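Local coordinates for protein TRAP dicarboxylate transporter, DctP subunit (Ochrobactrum anthropi, PDB 4P47) that probably binds a small organic acid in the periplasm and delivers it to a TRAP membrane transporter, as solute-binding proteins of the DctP family do, at residues R28-F34 / Q62-F68; P43-G47 / Y270-S275; L80-Q84 / D138-I142; P111-N115 / L331-R335; N215-I219 / A282-I286. One frame throughout, in Å; residues are numbered along the deposited sequence.

Interaction 1: R28-F34 / Q62-F68; sequences RSQTIKF and QINVKLF
Six backbone hydrogen bonds tie strand 30-34 to strand 63-68, beginning with Gln30 N to Gln62 O and ending with Phe68 N to Phe34 O. Donors and acceptors alternate: Gln30, Ile32 and Phe34 each give an N-H to one residue of the other strand and their C=O to the residue two further on. This is the parallel pattern, and the axes agree, 4.7 Å apart and only 21° from parallel. The bond from Lys66 N to Ile32 O spans 2.8 Å. CA-H groups approach the same carbonyls, as where Val65 CA lies 3.3 Å from Ile32 O.

Apolar contacts gather on the face that carries Ile32, Phe34, Ile63, Val65 and Leu67. Ile32 CD1 reaches Ile63 CG2 at 3.7 Å, the two side chains slanting across each other. Phe34 runs alongside Val65 and Leu67; with CG anti to its backbone N (chi1 -172°), its ring has Val65 CG1 at an edge, and Phe34 CB lies 3.9 Å from that methyl. On the other face Lys33 CB lies 3.7 Å from Phe68 CE1, the lysine being modelled in two conformations.

The polar end of Gln30 turns away to Glu256, which also pairs with Arg28. Helix 43-58 covers the apolar face, with Phe51 against Phe34 and Val55 against Ile63, completing a beta-alpha-beta unit of the periplasmic binding protein fold.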
# COMPACT_ATOMS: atom_id res chain seq x y z
N ARG A 28 14.55 -23.89 17.87
CA ARG A 28 15.18 -24.94 17.08
C ARG A 28 15.65 -24.36 15.75
O ARG A 28 15.26 -23.25 15.37
CB ARG A 28 14.19 -26.08 16.84
CG ARG A 28 13.59 -26.62 18.12
CD ARG A 28 12.29 -27.33 17.85
NE ARG A 28 11.24 -26.38 17.52
CZ ARG A 28 9.97 -26.71 17.36
NH1 ARG A 28 9.08 -25.78 17.06
NH2 ARG A 28 9.58 -27.97 17.49
N SER A 29 16.50 -25.10 15.06
CA SER A 29 16.87 -24.71 13.71
C SER A 29 15.58 -24.54 12.90
O SER A 29 14.71 -25.41 12.91
CB SER A 29 17.77 -25.78 13.08
OG SER A 29 18.11 -25.43 11.75
N GLN A 30 15.45 -23.40 12.23
CA GLN A 30 14.33 -23.16 11.31
C GLN A 30 14.84 -22.43 10.07
O GLN A 30 15.82 -21.67 10.13
CB GLN A 30 13.23 -22.33 11.96
CG GLN A 30 12.65 -22.91 13.25
CD GLN A 30 11.76 -24.14 13.04
OE1 GLN A 30 11.40 -24.50 11.92
NE2 GLN A 30 11.40 -24.78 14.14
N THR A 31 14.19 -22.66 8.95
CA THR A 31 14.52 -21.90 7.75
C THR A 31 13.25 -21.26 7.25
O THR A 31 12.22 -21.91 7.12
CB THR A 31 15.13 -22.78 6.65
OG1 THR A 31 16.35 -23.36 7.13
CG2 THR A 31 15.45 -21.95 5.41
N ILE A 32 13.34 -19.97 7.00
CA ILE A 32 12.21 -19.21 6.53
C ILE A 32 12.54 -18.58 5.19
O ILE A 32 13.46 -17.77 5.09
CB ILE A 32 11.89 -18.08 7.51
CG1 ILE A 32 11.42 -18.64 8.84
CG2 ILE A 32 10.83 -17.16 6.90
CD1 ILE A 32 11.14 -17.57 9.91
N LYS A 33 11.79 -18.96 4.15
CA LYS A 33 11.89 -18.31 2.85
C LYS A 33 10.92 -17.14 2.84
O LYS A 33 9.74 -17.31 3.13
CB LYS A 33 11.56 -19.30 1.73
CG LYS A 33 12.48 -20.52 1.71
CD LYS A 33 12.12 -21.51 0.59
CE LYS A 33 13.04 -22.74 0.60
NZ LYS A 33 12.80 -23.67 -0.54
N PHE A 34 11.41 -15.95 2.50
CA PHE A 34 10.64 -14.71 2.58
C PHE A 34 10.68 -14.06 1.20
O PHE A 34 11.72 -13.53 0.79
CB PHE A 34 11.28 -13.82 3.66
CG PHE A 34 10.52 -12.56 4.03
CD1 PHE A 34 9.33 -12.21 3.46
CD2 PHE A 34 11.03 -11.76 5.02
CE1 PHE A 34 8.66 -11.02 3.85
CE2 PHE A 34 10.39 -10.61 5.42
CZ PHE A 34 9.20 -10.24 4.83
N GLN A 62 19.83 -19.59 14.95
CA GLN A 62 19.02 -20.81 14.80
C GLN A 62 17.97 -20.65 13.70
O GLN A 62 17.69 -21.61 12.95
CB GLN A 62 18.34 -21.16 16.11
CG GLN A 62 19.31 -21.68 17.16
CD GLN A 62 19.91 -23.00 16.76
OE1 GLN A 62 21.04 -23.07 16.28
NE2 GLN A 62 19.15 -24.07 16.95
N ILE A 63 17.39 -19.45 13.61
CA ILE A 63 16.39 -19.17 12.58
C ILE A 63 17.07 -18.34 11.52
O ILE A 63 17.59 -17.26 11.81
CB ILE A 63 15.15 -18.44 13.15
CG1 ILE A 63 14.54 -19.21 14.31
CG2 ILE A 63 14.11 -18.22 12.04
CD1 ILE A 63 13.43 -18.46 14.98
N ASN A 64 17.07 -18.86 10.29
CA ASN A 64 17.65 -18.16 9.16
C ASN A 64 16.58 -17.76 8.18
O ASN A 64 15.83 -18.60 7.70
CB ASN A 64 18.67 -19.07 8.45
CG ASN A 64 19.16 -18.51 7.14
OD1 ASN A 64 19.83 -17.47 7.10
ND2 ASN A 64 18.86 -19.21 6.05
N VAL A 65 16.55 -16.47 7.85
CA VAL A 65 15.58 -15.94 6.89
C VAL A 65 16.30 -15.73 5.58
O VAL A 65 17.26 -14.96 5.51
CB VAL A 65 14.99 -14.63 7.40
CG1 VAL A 65 13.96 -14.09 6.42
CG2 VAL A 65 14.37 -14.83 8.77
N LYS A 66 15.87 -16.45 4.56
CA LYS A 66 16.42 -16.36 3.21
C LYS A 66 15.47 -15.55 2.32
O LYS A 66 14.29 -15.91 2.17
CB LYS A 66 16.60 -17.77 2.66
CG LYS A 66 17.20 -17.85 1.30
CD LYS A 66 17.48 -19.31 0.97
CE LYS A 66 18.06 -19.48 -0.41
NZ LYS A 66 18.32 -20.95 -0.59
N LEU A 67 15.98 -14.49 1.72
CA LEU A 67 15.16 -13.55 0.94
C LEU A 67 15.03 -13.97 -0.52
O LEU A 67 16.03 -14.39 -1.15
CB LEU A 67 15.72 -12.13 1.02
CG LEU A 67 15.93 -11.57 2.42
CD1 LEU A 67 16.23 -10.08 2.30
CD2 LEU A 67 14.72 -11.80 3.33
N PHE A 68 13.83 -13.84 -1.07
CA PHE A 68 13.58 -14.11 -2.48
C PHE A 68 12.90 -12.88 -3.04
O PHE A 68 11.69 -12.87 -3.29
CB PHE A 68 12.69 -15.34 -2.69
CG PHE A 68 13.36 -16.64 -2.37
CD1 PHE A 68 13.54 -17.04 -1.06
CD2 PHE A 68 13.79 -17.49 -3.39
CE1 PHE A 68 14.13 -18.26 -0.75
CE2 PHE A 68 14.38 -18.70 -3.09
CZ PHE A 68 14.57 -19.08 -1.78

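Interaction 2: P43-G47 / Y270-S275; sequences PQVTG and YQRKVS
Gln271 leans on the first turn of helix 43-58 in an antiparallel helix-helix packing, the axes of 43-47 and 270-275 passing 8.7 Å apart at 152°. It belongs to the long helix 254-288 of this solute-binding protein fold. Gln271 CB starts the contact 4.0 Å from Gly47 CA. Gln271 CG, placed anti to the backbone N (chi1 -172°), comes within 3.4 Å of Pro43 O and also lies against Gly47 CA; a side chain on Gly47 would collide with this CG, so the bare backbone there lets the helices close in. After the bend at chi2 (-83°), Gln271 CD passes Pro43 O at 4.1 Å, and Gln271 NE2 ends beside the carbonyl group and CB of Pro43, 3.8 Å from Pro43 CB. The amide oxygen OE1 is directed to the backbone N of Glu148 in strand 141-156, linking the helix pair to the sheet.

Next to it, Pro43 CB packs on Ser275 CA and on Val274 CG1, while Ser275 OG turns to the Glu148 carboxylate. One turn further along helix 43-58, Thr46 crosses Tyr270 at about a right angle, its CG2 meeting the phenol OH. Val274 CG2 lies over one face of the Tyr270 ring, offset toward its rim, and Lys50 makes a cation-pi contact with that ring. Thr46 O lies at the ring edge, and a water hydrogen-bonded to it, 2.9 Å from Thr46 O, is likewise 2.9 Å from Tyr270 OH.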
# COMPACT_ATOMS: atom_id res chain seq x y z
N PRO A 43 12.62 0.18 -0.50
CA PRO A 43 12.32 0.15 0.94
C PRO A 43 11.74 -1.18 1.46
O PRO A 43 12.01 -1.57 2.60
CB PRO A 43 11.35 1.32 1.09
CG PRO A 43 11.81 2.30 0.04
CD PRO A 43 12.16 1.43 -1.13
N GLN A 44 10.91 -1.83 0.68
CA GLN A 44 10.39 -3.15 1.01
C GLN A 44 11.52 -4.13 1.32
O GLN A 44 11.51 -4.81 2.34
CB GLN A 44 9.56 -3.68 -0.14
CG GLN A 44 8.97 -5.04 0.10
CD GLN A 44 8.34 -5.60 -1.15
OE1 GLN A 44 9.04 -5.91 -2.11
NE2 GLN A 44 7.04 -5.71 -1.16
N VAL A 45 12.51 -4.22 0.43
CA VAL A 45 13.59 -5.17 0.63
C VAL A 45 14.52 -4.71 1.74
O VAL A 45 15.06 -5.53 2.48
CB VAL A 45 14.32 -5.46 -0.68
CG1 VAL A 45 15.44 -6.44 -0.44
CG2 VAL A 45 13.32 -6.01 -1.69
N THR A 46 14.69 -3.41 1.91
CA THR A 46 15.46 -2.91 3.03
C THR A 46 14.80 -3.35 4.34
O THR A 46 15.49 -3.75 5.28
CB THR A 46 15.64 -1.40 2.92
OG1 THR A 46 16.31 -1.13 1.68
CG2 THR A 46 16.47 -0.86 4.06
N GLY A 47 13.48 -3.31 4.39
CA GLY A 47 12.77 -3.81 5.56
C GLY A 47 12.96 -5.31 5.75
O GLY A 47 13.15 -5.80 6.87
N TYR A 270 11.25 0.73 11.21
CA TYR A 270 12.42 1.06 10.41
C TYR A 270 12.06 1.18 8.93
O TYR A 270 12.50 2.10 8.24
CB TYR A 270 13.48 -0.03 10.64
CG TYR A 270 14.65 -0.04 9.70
CD1 TYR A 270 15.73 0.80 9.87
CD2 TYR A 270 14.67 -0.93 8.64
CE1 TYR A 270 16.82 0.77 8.99
CE2 TYR A 270 15.72 -0.98 7.78
CZ TYR A 270 16.79 -0.14 7.95
OH TYR A 270 17.83 -0.24 7.05
N GLN A 271 11.29 0.22 8.43
CA GLN A 271 10.92 0.18 7.01
C GLN A 271 10.13 1.44 6.63
O GLN A 271 10.33 2.03 5.56
CB GLN A 271 10.08 -1.07 6.71
CG GLN A 271 9.81 -1.30 5.23
CD GLN A 271 8.64 -0.50 4.69
OE1 GLN A 271 7.70 -0.17 5.40
NE2 GLN A 271 8.69 -0.20 3.40
N ARG A 272 9.24 1.88 7.50
CA ARG A 272 8.41 3.04 7.23
C ARG A 272 9.30 4.29 7.19
O ARG A 272 9.11 5.15 6.34
CB ARG A 272 7.33 3.18 8.31
CG ARG A 272 6.20 2.19 8.16
CD ARG A 272 5.37 2.16 9.42
NE ARG A 272 4.16 1.40 9.28
CZ ARG A 272 3.32 1.17 10.29
NH1 ARG A 272 3.64 1.54 11.52
NH2 ARG A 272 2.19 0.51 10.09
N LYS A 273 10.27 4.39 8.08
CA LYS A 273 11.20 5.52 8.04
C LYS A 273 12.00 5.54 6.74
O LYS A 273 12.17 6.60 6.12
CB LYS A 273 12.15 5.49 9.22
CG LYS A 273 11.54 6.00 10.49
CD LYS A 273 12.47 5.75 11.67
CE LYS A 273 13.92 6.10 11.32
NZ LYS A 273 14.88 5.47 12.26
N VAL A 274 12.50 4.39 6.31
CA VAL A 274 13.27 4.30 5.09
C VAL A 274 12.39 4.68 3.90
O VAL A 274 12.80 5.42 3.00
CB VAL A 274 13.85 2.87 4.88
CG1 VAL A 274 14.41 2.70 3.48
CG2 VAL A 274 14.93 2.60 5.93
N SER A 275 11.16 4.19 3.92
CA SER A 275 10.23 4.48 2.84
C SER A 275 9.99 5.98 2.72
O SER A 275 9.95 6.55 1.63
CB SER A 275 8.92 3.76 3.12
OG SER A 275 8.00 4.01 2.07
O HOH W 1 18.12 -3.01 6.32

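Interaction 3: L80-Q84 / D138-I142; sequences LSGLQ and DTGLI
Thr139 O receives the side-chain amide of Gln84 in a 3.0 Å hydrogen bond from Gln84 NE2. The donor lies in the carbonyl plane, but the hydrogen bond is bent, 143° at the hydrogen, and Thr139 O stands 23° out of the plane of the glutamine amide. Gln84 CG is beside its own backbone N (chi1 -69°) and the chain runs extended from there, which carries the amide across to the turn while CG itself passes close to the same carbonyl. A leucine in place of Gln84 would probably leave Thr139 O without this donor and set the turn less firmly against the helix. A second polar link runs through water: one molecule donates to both Gln84 O and Gly140 O, and its distance to Gly140 O is 2.7 Å.

These bonds join helix 76-85 to the turn that leads into strand 141-156, a long strand of the mixed sheet in this periplasmic binding protein fold. Gly140 makes the turn with a positive phi, at backbone angles where a side chain would press against the preceding carbonyl oxygen.

Immediately after the turn, Leu141 supplies the apolar half. Its CD2 meets Leu83 CB at 3.7 Å and Gln84 CG at 4.0 Å, while its CD1 touches Leu80 CD1 at 3.8 Å; both helix leucines cross it at about a right angle. Met243 of strand 229-245 touches Leu80 and Leu83, and Leu98 packs against Leu141. Thr139 OG1 turns back to Leu136 O.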
# COMPACT_ATOMS: atom_id res chain seq x y z
N LEU A 80 0.90 -15.74 -2.41
CA LEU A 80 -0.12 -15.86 -1.39
C LEU A 80 -0.62 -17.31 -1.28
O LEU A 80 -0.68 -17.88 -0.19
CB LEU A 80 -1.30 -14.92 -1.69
CG LEU A 80 -2.29 -14.82 -0.52
CD1 LEU A 80 -1.61 -14.08 0.63
CD2 LEU A 80 -3.54 -14.08 -0.95
N SER A 81 -0.98 -17.90 -2.41
CA SER A 81 -1.44 -19.30 -2.38
C SER A 81 -0.31 -20.26 -1.97
O SER A 81 -0.56 -21.32 -1.41
CB SER A 81 -2.10 -19.73 -3.71
OG SER A 81 -1.20 -19.77 -4.80
N GLY A 82 0.94 -19.87 -2.23
CA GLY A 82 2.09 -20.64 -1.77
C GLY A 82 2.26 -20.65 -0.26
O GLY A 82 2.61 -21.67 0.33
N LEU A 83 1.98 -19.53 0.39
CA LEU A 83 1.92 -19.52 1.84
C LEU A 83 0.81 -20.41 2.36
O LEU A 83 1.00 -21.17 3.32
CB LEU A 83 1.73 -18.10 2.41
CG LEU A 83 2.98 -17.33 2.82
CD1 LEU A 83 3.78 -16.92 1.59
CD2 LEU A 83 2.57 -16.12 3.64
N GLN A 84 -0.36 -20.34 1.73
CA GLN A 84 -1.48 -21.15 2.18
C GLN A 84 -1.13 -22.62 2.10
O GLN A 84 -1.48 -23.38 3.00
CB GLN A 84 -2.74 -20.83 1.37
CG GLN A 84 -3.29 -19.45 1.65
CD GLN A 84 -4.41 -19.09 0.71
OE1 GLN A 84 -4.29 -19.24 -0.51
NE2 GLN A 84 -5.52 -18.64 1.27
N ASP A 138 -8.17 -18.55 9.50
CA ASP A 138 -9.08 -19.51 8.88
C ASP A 138 -8.77 -19.76 7.41
O ASP A 138 -9.20 -20.76 6.84
CB ASP A 138 -10.54 -19.06 9.04
CG ASP A 138 -11.04 -19.22 10.47
OD1 ASP A 138 -10.37 -19.91 11.26
OD2 ASP A 138 -12.10 -18.64 10.77
N THR A 139 -8.02 -18.85 6.79
CA THR A 139 -7.64 -19.00 5.39
C THR A 139 -6.22 -19.56 5.22
O THR A 139 -5.73 -19.61 4.08
CB THR A 139 -7.74 -17.66 4.62
OG1 THR A 139 -6.66 -16.79 5.00
CG2 THR A 139 -9.06 -16.96 4.88
N GLY A 140 -5.56 -19.94 6.30
CA GLY A 140 -4.23 -20.50 6.24
C GLY A 140 -3.09 -19.49 6.28
O GLY A 140 -1.96 -19.84 5.95
N LEU A 141 -3.38 -18.28 6.74
CA LEU A 141 -2.42 -17.17 6.78
C LEU A 141 -2.37 -16.56 8.18
O LEU A 141 -3.39 -16.49 8.85
CB LEU A 141 -2.85 -16.10 5.78
CG LEU A 141 -2.84 -16.56 4.32
CD1 LEU A 141 -3.59 -15.58 3.45
CD2 LEU A 141 -1.39 -16.73 3.80
N ILE A 142 -1.20 -16.11 8.60
CA ILE A 142 -1.04 -15.37 9.84
C ILE A 142 -0.46 -14.00 9.51
O ILE A 142 0.63 -13.90 8.90
CB ILE A 142 -0.04 -16.09 10.78
CG1 ILE A 142 -0.48 -17.54 11.04
CG2 ILE A 142 0.14 -15.33 12.09
CD1 ILE A 142 -1.81 -17.69 11.76
O HOH W 2 -1.27 -22.43 5.68

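Interaction 4: P111-N115 / L331-R335; sequences PFLFN and LKKVR
Arg335 NH2 donates a 3.0 Å hydrogen bond to Leu113 O, and Phe112 O lies equally close to that nitrogen. NH2 comes to Leu113 O from above the carbonyl plane, 36° out of it, with a C=O...N angle of only 113°. Arg335 CG lies beside its backbone N (chi1 -76°) and the chain runs extended to NE, which takes the guanidinium to these carbonyls. Leu331, one helical turn earlier, adds the apolar contacts: its CD1 meets Leu113 CD2 at 3.7 Å, and its CD2 meets Phe114 CE1 at 3.7 Å.

Two waters extend the polar grip. One donates to Pro111 O and accepts from Arg335 NH2; the other lies at the guanidinium edge, in its plane, accepts from Arg335 NE at 3.0 Å and is also near Leu113 O and Asn115 OD1. Leu331 CB sits over the centre of one guanidinium face. An alanine at Arg335 would remove the guanidinium and would probably leave Leu113 O without its arginine donor and both waters less well held.

Further out, Arg305 of helix 298-312 donates to Phe112 O, and Phe114 packs on Ala120 and Val123 of helix 117-125. The contact thus fastens the C-terminal helix 321-336 to segment 111-115 through main-chain oxygens. Arg305 also brings a second positive group close to Arg335, and the carbonyls and waters probably offset both charges.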
# COMPACT_ATOMS: atom_id res chain seq x y z
N PRO A 111 -11.03 5.02 -0.91
CA PRO A 111 -10.33 6.29 -1.19
C PRO A 111 -10.24 7.33 -0.08
O PRO A 111 -11.12 7.47 0.79
CB PRO A 111 -11.08 6.86 -2.40
CG PRO A 111 -12.38 6.15 -2.45
CD PRO A 111 -12.24 4.83 -1.71
N PHE A 112 -9.15 8.09 -0.16
CA PHE A 112 -8.93 9.26 0.68
C PHE A 112 -8.99 8.97 2.19
O PHE A 112 -9.41 9.83 2.98
CB PHE A 112 -9.90 10.40 0.31
CG PHE A 112 -9.84 10.80 -1.14
CD1 PHE A 112 -8.74 11.47 -1.66
CD2 PHE A 112 -10.89 10.51 -2.00
CE1 PHE A 112 -8.69 11.83 -2.98
CE2 PHE A 112 -10.84 10.89 -3.33
CZ PHE A 112 -9.72 11.54 -3.83
N LEU A 113 -8.55 7.79 2.61
CA LEU A 113 -8.55 7.46 4.04
C LEU A 113 -7.57 8.33 4.82
O LEU A 113 -7.93 8.89 5.86
CB LEU A 113 -8.17 5.98 4.27
CG LEU A 113 -9.08 4.96 3.59
CD1 LEU A 113 -8.63 3.54 3.92
CD2 LEU A 113 -10.55 5.13 3.96
N PHE A 114 -6.33 8.43 4.34
CA PHE A 114 -5.26 9.06 5.11
C PHE A 114 -4.62 10.20 4.34
O PHE A 114 -4.48 10.13 3.11
CB PHE A 114 -4.16 8.03 5.44
CG PHE A 114 -4.68 6.72 5.92
CD1 PHE A 114 -5.47 6.64 7.06
CD2 PHE A 114 -4.35 5.54 5.26
CE1 PHE A 114 -5.95 5.43 7.49
CE2 PHE A 114 -4.82 4.33 5.70
CZ PHE A 114 -5.63 4.27 6.83
N ASN A 115 -4.18 11.23 5.08
CA ASN A 115 -3.49 12.36 4.47
C ASN A 115 -1.98 12.33 4.70
O ASN A 115 -1.23 13.11 4.12
CB ASN A 115 -4.11 13.68 4.97
CG ASN A 115 -5.59 13.82 4.59
OD1 ASN A 115 -6.27 12.84 4.26
ND2 ASN A 115 -6.10 15.06 4.64
N LEU A 331 -11.06 7.18 11.57
CA LEU A 331 -10.74 8.31 10.69
C LEU A 331 -11.23 9.65 11.24
O LEU A 331 -10.53 10.66 11.12
CB LEU A 331 -11.30 8.08 9.28
CG LEU A 331 -10.69 6.85 8.59
CD1 LEU A 331 -11.40 6.58 7.28
CD2 LEU A 331 -9.20 7.03 8.38
N LYS A 332 -12.42 9.69 11.83
CA LYS A 332 -12.89 10.92 12.47
C LYS A 332 -11.93 11.34 13.59
O LYS A 332 -11.58 12.52 13.72
CB LYS A 332 -14.31 10.76 13.01
CG LYS A 332 -15.39 10.88 11.96
CD LYS A 332 -16.78 10.86 12.57
CE LYS A 332 -17.85 10.63 11.50
NZ LYS A 332 -17.78 9.25 10.92
N LYS A 333 -11.49 10.37 14.38
CA LYS A 333 -10.55 10.62 15.46
C LYS A 333 -9.23 11.22 14.93
O LYS A 333 -8.76 12.25 15.42
CB LYS A 333 -10.25 9.33 16.24
CG LYS A 333 -9.24 9.52 17.36
CD LYS A 333 -8.77 8.19 17.93
CE LYS A 333 -7.83 7.48 16.98
NZ LYS A 333 -6.94 6.53 17.70
N VAL A 334 -8.63 10.58 13.94
CA VAL A 334 -7.32 11.03 13.51
C VAL A 334 -7.41 12.37 12.78
O VAL A 334 -6.50 13.19 12.85
CB VAL A 334 -6.58 9.98 12.65
CG1 VAL A 334 -6.43 8.67 13.42
CG2 VAL A 334 -7.28 9.76 11.32
N ARG A 335 -8.52 12.60 12.08
CA ARG A 335 -8.69 13.85 11.36
C ARG A 335 -8.85 15.02 12.32
O ARG A 335 -8.54 16.16 11.99
CB ARG A 335 -9.87 13.76 10.40
CG ARG A 335 -9.54 12.95 9.16
CD ARG A 335 -10.75 12.58 8.33
NE ARG A 335 -10.35 11.61 7.30
CZ ARG A 335 -11.19 10.85 6.62
NH1 ARG A 335 -12.50 10.92 6.80
NH2 ARG A 335 -10.71 9.99 5.72
O HOH W 3 -11.91 8.57 3.35
O HOH W 4 -7.51 11.77 6.49

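Interaction 5: N215-I219 / A282-I286; sequences NANII and ALDEI
Helix 282-286 and the short segment 215-219 come nearest at Ile286 and Ile219, whose CA atoms are 7.0 Å apart, a spacing that leaves most of the contact to side chains. This is helix-on-helix packing in the solute-binding protein fold, where the end of the long helix 254-288 meets the short helix 216-220 that follows strand 210-213.

Ile286 is central. Its CD1 lies 4.0 Å from Ile218 CD1, the two side chains crossing at about a right angle, and reaches within 3.9 Å of Asn215 O; its CG1 faces Ile219 CD1 at 3.9 Å. CG1 of Ile286 stands beside its own backbone N (chi1 -70°) and the chain then extends (chi2 167°), which brings the CD1 methyl in between Asn215 and Ile218. Ile219 CD1 also rests on Glu285 CB, so the aliphatic base of the glutamate takes part.

Met291 lies against Ile218 and Ile286, and Tyr224 against Ile219. Leu230 of strand 229-245 touches Asn215, Ile218 and Leu283. The amide of Asn215 is held by Asn153, at OD1, and by Asp279, at ND2; that same Asn215 ND2 sits 3.7 Å from Leu283 CG.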
# COMPACT_ATOMS: atom_id res chain seq x y z
N ASN A 215 4.59 7.59 -6.17
CA ASN A 215 5.56 8.49 -6.73
C ASN A 215 6.79 7.79 -7.30
O ASN A 215 7.35 8.25 -8.30
CB ASN A 215 6.04 9.47 -5.65
CG ASN A 215 4.97 10.44 -5.22
OD1 ASN A 215 4.00 10.69 -5.94
ND2 ASN A 215 5.13 10.97 -4.01
N ALA A 216 7.22 6.68 -6.69
CA ALA A 216 8.47 6.04 -7.09
C ALA A 216 8.41 5.66 -8.54
O ALA A 216 9.43 5.73 -9.24
CB ALA A 216 8.74 4.82 -6.23
N ASN A 217 7.24 5.27 -9.02
CA ASN A 217 7.09 4.83 -10.39
C ASN A 217 7.43 5.93 -11.38
O ASN A 217 7.90 5.65 -12.48
CB ASN A 217 5.65 4.37 -10.64
CG ASN A 217 5.24 3.23 -9.74
OD1 ASN A 217 5.20 3.36 -8.51
ND2 ASN A 217 4.87 2.10 -10.34
N ILE A 218 7.18 7.18 -11.01
CA ILE A 218 7.45 8.30 -11.91
C ILE A 218 8.94 8.33 -12.26
O ILE A 218 9.32 8.55 -13.42
CB ILE A 218 7.00 9.64 -11.29
CG1 ILE A 218 5.49 9.62 -11.08
CG2 ILE A 218 7.41 10.81 -12.20
CD1 ILE A 218 4.96 10.72 -10.19
N ILE A 219 9.78 8.10 -11.26
CA ILE A 219 11.22 8.03 -11.49
C ILE A 219 11.61 6.70 -12.15
O ILE A 219 12.29 6.70 -13.18
CB ILE A 219 11.98 8.24 -10.19
CG1 ILE A 219 11.75 9.67 -9.65
CG2 ILE A 219 13.46 7.92 -10.39
CD1 ILE A 219 12.27 10.80 -10.51
N ALA A 282 12.57 11.19 -3.75
CA ALA A 282 11.89 11.02 -5.03
C ALA A 282 11.18 12.28 -5.45
O ALA A 282 11.21 12.68 -6.60
CB ALA A 282 10.90 9.89 -4.94
N LEU A 283 10.47 12.88 -4.50
CA LEU A 283 9.77 14.12 -4.79
C LEU A 283 10.76 15.25 -5.14
O LEU A 283 10.48 16.04 -6.06
CB LEU A 283 8.86 14.51 -3.64
CG LEU A 283 7.53 13.78 -3.66
CD1 LEU A 283 6.84 13.96 -2.32
CD2 LEU A 283 6.66 14.31 -4.81
N ASP A 284 11.89 15.30 -4.46
CA ASP A 284 12.94 16.25 -4.83
C ASP A 284 13.33 16.05 -6.29
O ASP A 284 13.42 17.02 -7.06
CB ASP A 284 14.20 16.03 -3.97
CG ASP A 284 14.02 16.40 -2.51
OD1 ASP A 284 13.18 17.28 -2.20
OD2 ASP A 284 14.76 15.83 -1.67
N GLU A 285 13.56 14.80 -6.67
CA GLU A 285 13.96 14.45 -8.01
C GLU A 285 12.88 14.79 -9.02
O GLU A 285 13.16 15.36 -10.07
CB GLU A 285 14.36 12.98 -8.07
CG GLU A 285 15.62 12.74 -7.26
CD GLU A 285 15.91 11.29 -6.99
OE1 GLU A 285 15.08 10.43 -7.33
OE2 GLU A 285 17.00 11.01 -6.44
N ILE A 286 11.64 14.46 -8.71
CA ILE A 286 10.52 14.76 -9.59
C ILE A 286 10.45 16.26 -9.89
O ILE A 286 10.28 16.68 -11.04
CB ILE A 286 9.22 14.23 -8.98
CG1 ILE A 286 9.23 12.70 -9.03
CG2 ILE A 286 8.01 14.79 -9.69
CD1 ILE A 286 8.15 12.02 -8.18

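In the fold
The five contacts spread through the chain. Interactions 1 and 3 lie on the same side of its centre, about 18 Å apart between centres, and both reach the mixed sheet, whereas interactions 3 and 5 lie on opposite sides with centres about 34 Å apart. Interactions 2 and 5 both use helix 254-288 and are about 16 Å apart between centres, so this one helix carries contacts with both helix 43-58 and helix 216-220. Along the chain interaction 1 closes before interaction 3 opens, interaction 3 is nested within interaction 2, and interaction 5 within interaction 4. Interactions 2 and 4 cross, so parts far apart in sequence are brought together in the fold.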